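Local coordinates for protein putative D-alanine N-acetyltransferase of GNAT family (Desulfovibrio desulfuricans subsp. desulfuricans, PDB 2R7H) that probably transfers an acyl group, most likely acetyl, to an acceptor, as a putative N-acetyltransferase of the GNAT family, at residues F43-P46 with E47-D50; G86-P89 with A90-G93. All blocks are in the same frame, centred on the assembly; numbering follows the deposited sequence.

Contact 1 (F43-P46 with E47-D50); sequences FFTP and EEAD
Thr45 and Glu48 face each other where the chain turns from loop 43-45 into helix 46-61. The first helical bonds close here: Ala49 N reaches Thr45 O at 2.8 Å, and Asp50 N reaches Pro46 O at 2.9 Å. The side chains of Thr45 and Glu48 then exchange bonds with each other's backbone, a capping box with Thr45 as N-cap. Glu48 has CG anti to its own carbonyl carbon (chi1 -65°) and an extended chain beyond, which carries OE1 back to Thr45 N at 3.0 Å; the N-H comes from above the carboxylate plane, 50° out of it. In return Thr45 OG1 takes a weak bond from Glu48 N at 3.3 Å and lies against Glu48 CG. Pro46, with no N-H to offer, takes the first helical position, where none is needed for the helix bonds. Phe44 turns its ring edge to the Glu48 backbone, CD2 lying 3.6 Å from Glu48 O, while its CB faces Ala49 CB at 4.4 Å. Both residues also pack on Val38 of helix 30-41, and Phe44 meets Trp99 edge-to-face. Asp50 OD1 forms a salt bridge with Arg35 of that same helix.

Contact 2 (G86-P89 with A90-G93); sequences GPTP and ATEG
Thr91 has OG1 between its backbone N and carbonyl carbon (chi1 78°), which swings the hydroxyl back over the turn to Thr88 O. Its CG2, anti to the carbonyl carbon, falls beside Pro89 O at 3.3 Å. The methyls of the two threonines also touch, Thr88 CG2 to Thr91 CG2, at 3.7 Å. Thr91 OG1 donates to Thr88 O at 2.9 Å, approaching at a C=O...O angle of 130° and tilted 31° from the carbonyl plane. The backbone bond of the turn, Thr91 N to the same Thr88 O, is weak at 3.5 Å. Residues 88-91 form a type II beta turn with Pro89 and Ala90 at its corners; Ala90 takes the positive phi of the second corner. The turn lies in the connection between the antiparallel strands 78-87 and 94-102 of the GNAT sheet. Thr88 OG1 is hydrogen-bonded to Asp96 on strand 94-102, and Phe162 of the second subunit packs on both threonines. A water also lies 2.9 Å from Thr88 O, within hydrogen-bonding reach. With the main-chain bond so long, the Thr91 hydroxyl supplies the shorter link across the turn, and Thr88 O, which accepts from both groups of Thr91, is the polar focus of the contact.

From the N terminus, the chain runs through strand 21-23 and helix 30-41 before contact 1, which closes the short connection into helix 46-61. That helix, then strand 69-75 and strand 78-87, lead to contact 2, where the chain reverses toward strand 94-102. The two contacts follow in series, neither nesting nor crossing, with centres about 25 Å apart and nearest atoms about 14 Å apart. Contact 1 joins the two N-terminal helices to each other, whereas contact 2 joins neighbouring sheet strands and borders the second subunit. Strand 94-102 touches both: Trp99 on the side of contact 1, Asp96 on that of contact 2.

Contact 1 (F43-P46 with E47-D50)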
loop_
_atom_site.group_PDB
_atom_site.type_symbol
_atom_site.label_atom_id
_atom_site.label_comp_id
_atom_site.label_asym_id
_atom_site.label_seq_id
_atom_site.Cartn_x
_atom_site.Cartn_y
_atom_site.Cartn_z
ATOM N N PHE B 43 15.771 -13.519 3.652
ATOM C CA PHE B 43 14.742 -12.953 2.790
ATOM C C PHE B 43 14.700 -11.441 2.909
ATOM O O PHE B 43 13.858 -10.793 2.277
ATOM C CB PHE B 43 13.367 -13.576 3.119
ATOM C CG PHE B 43 13.177 -14.923 2.515
ATOM C CD1 PHE B 43 13.798 -16.031 3.049
ATOM C CD2 PHE B 43 12.398 -15.078 1.385
ATOM C CE1 PHE B 43 13.657 -17.284 2.460
ATOM C CE2 PHE B 43 12.242 -16.329 0.789
ATOM C CZ PHE B 43 12.877 -17.432 1.328
ATOM N N PHE B 44 15.614 -10.862 3.672
ATOM C CA PHE B 44 15.601 -9.443 3.869
ATOM C C PHE B 44 16.943 -8.831 3.518
ATOM O O PHE B 44 17.940 -9.150 4.145
ATOM C CB PHE B 44 15.271 -9.100 5.319
ATOM C CG PHE B 44 13.824 -9.364 5.730
ATOM C CD1 PHE B 44 13.380 -10.663 5.984
ATOM C CD2 PHE B 44 12.938 -8.288 5.993
ATOM C CE1 PHE B 44 12.047 -10.902 6.417
ATOM C CE2 PHE B 44 11.592 -8.520 6.448
ATOM C CZ PHE B 44 11.166 -9.817 6.654
ATOM N N THR B 45 16.946 -7.953 2.527
ATOM C CA THR B 45 18.133 -7.234 2.165
ATOM C C THR B 45 18.312 -6.254 3.340
ATOM O O THR B 45 17.397 -6.073 4.152
ATOM C CB THR B 45 17.924 -6.456 0.868
ATOM O OG1 THR B 45 16.817 -5.569 1.041
ATOM C CG2 THR B 45 17.658 -7.395 -0.312
ATOM N N PRO B 46 19.489 -5.660 3.487
ATOM C CA PRO B 46 19.616 -4.708 4.591
ATOM C C PRO B 46 18.527 -3.637 4.636
ATOM O O PRO B 46 18.083 -3.268 5.714
ATOM C CB PRO B 46 21.003 -4.091 4.361
ATOM C CG PRO B 46 21.759 -5.147 3.623
ATOM C CD PRO B 46 20.742 -5.820 2.735
ATOM N N GLU B 47 18.106 -3.176 3.459
ATOM C CA GLU B 47 17.075 -2.158 3.288
ATOM C C GLU B 47 15.731 -2.693 3.836
ATOM O O GLU B 47 15.000 -1.987 4.514
ATOM C CB GLU B 47 17.038 -1.751 1.795
ATOM C CG GLU B 47 16.167 -0.555 1.472
ATOM C CD GLU B 47 16.259 -0.089 0.000
ATOM O OE1 GLU B 47 17.098 -0.620 -0.760
ATOM O OE2 GLU B 47 15.484 0.827 -0.382
ATOM N N GLU B 48 15.453 -3.959 3.580
ATOM C CA GLU B 48 14.260 -4.617 4.078
ATOM C C GLU B 48 14.365 -4.862 5.589
ATOM O O GLU B 48 13.364 -4.737 6.283
ATOM C CB GLU B 48 14.034 -5.920 3.316
ATOM C CG GLU B 48 13.724 -5.635 1.847
ATOM C CD GLU B 48 13.737 -6.846 0.957
ATOM O OE1 GLU B 48 14.143 -7.938 1.390
ATOM O OE2 GLU B 48 13.355 -6.688 -0.223
ATOM N N ALA B 49 15.539 -5.237 6.103
ATOM C CA ALA B 49 15.730 -5.422 7.539
ATOM C C ALA B 49 15.552 -4.051 8.245
ATOM O O ALA B 49 15.071 -3.978 9.391
ATOM C CB ALA B 49 17.144 -6.093 7.881
ATOM N N ASP B 50 15.932 -2.960 7.572
ATOM C CA ASP B 50 15.747 -1.604 8.124
ATOM C C ASP B 50 14.281 -1.300 8.284
ATOM O O ASP B 50 13.881 -0.688 9.276
ATOM C CB ASP B 50 16.307 -0.507 7.205
ATOM C CG ASP B 50 17.812 -0.523 7.062
ATOM O OD1 ASP B 50 18.511 -0.883 8.013
ATOM O OD2 ASP B 50 18.294 -0.076 5.994
#

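Contact 2 (G86-P89 with A90-G93)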
loop_
_atom_site.group_PDB
_atom_site.type_symbol
_atom_site.label_atom_id
_atom_site.label_comp_id
_atom_site.label_asym_id
_atom_site.label_seq_id
_atom_site.Cartn_x
_atom_site.Cartn_y
_atom_site.Cartn_z
ATOM N N GLY B 86 -1.300 -5.228 10.188
ATOM C CA GLY B 86 -2.012 -4.007 10.532
ATOM C C GLY B 86 -3.231 -3.741 9.701
ATOM O O GLY B 86 -3.423 -4.359 8.664
ATOM N N PRO B 87 -4.104 -2.826 10.175
ATOM C CA PRO B 87 -5.271 -2.565 9.326
ATOM C C PRO B 87 -4.909 -1.845 8.031
ATOM O O PRO B 87 -4.020 -0.987 7.993
ATOM C CB PRO B 87 -6.139 -1.670 10.185
ATOM C CG PRO B 87 -5.134 -0.914 11.062
ATOM C CD PRO B 87 -4.138 -2.015 11.398
ATOM N N THR B 88 -5.576 -2.212 6.950
ATOM C CA THR B 88 -5.298 -1.568 5.685
ATOM C C THR B 88 -5.922 -0.151 5.671
ATOM O O THR B 88 -7.107 -0.005 5.991
ATOM C CB THR B 88 -5.910 -2.358 4.549
ATOM O OG1 THR B 88 -5.463 -3.722 4.667
ATOM C CG2 THR B 88 -5.464 -1.783 3.243
ATOM N N PRO B 89 -5.125 0.885 5.361
ATOM C CA PRO B 89 -5.667 2.227 5.300
ATOM C C PRO B 89 -6.845 2.347 4.354
ATOM O O PRO B 89 -6.900 1.639 3.349
ATOM C CB PRO B 89 -4.501 3.056 4.724
ATOM C CG PRO B 89 -3.278 2.321 5.060
ATOM C CD PRO B 89 -3.654 0.878 5.149
ATOM N N ALA B 90 -7.796 3.194 4.720
ATOM C CA ALA B 90 -8.976 3.493 3.925
ATOM C C ALA B 90 -9.913 2.314 3.689
ATOM O O ALA B 90 -10.553 2.244 2.658
ATOM C CB ALA B 90 -8.519 4.119 2.568
ATOM N N THR B 91 -9.999 1.392 4.639
ATOM C CA THR B 91 -10.859 0.218 4.484
ATOM C C THR B 91 -11.530 -0.054 5.822
ATOM O O THR B 91 -11.111 0.472 6.826
ATOM C CB THR B 91 -10.039 -1.054 4.153
ATOM O OG1 THR B 91 -9.407 -1.571 5.331
ATOM C CG2 THR B 91 -9.032 -0.804 3.027
ATOM N N GLU B 92 -12.589 -0.869 5.787
ATOM C CA GLU B 92 -13.361 -1.306 6.968
ATOM C C GLU B 92 -13.154 -2.794 7.085
ATOM O O GLU B 92 -13.565 -3.503 6.206
ATOM C CB GLU B 92 -14.880 -0.982 6.794
ATOM C CG GLU B 92 -15.929 -1.668 7.773
ATOM C CD GLU B 92 -16.498 -3.062 7.310
ATOM O OE1 GLU B 92 -17.340 -3.146 6.344
ATOM O OE2 GLU B 92 -16.172 -4.071 7.987
ATOM N N GLY B 93 -12.467 -3.266 8.118
ATOM C CA GLY B 93 -12.293 -4.706 8.305
ATOM C C GLY B 93 -11.307 -5.467 7.440
ATOM O O GLY B 93 -11.367 -6.705 7.404
HETATM O O HOH W 1 -8.228 0.985 8.458
#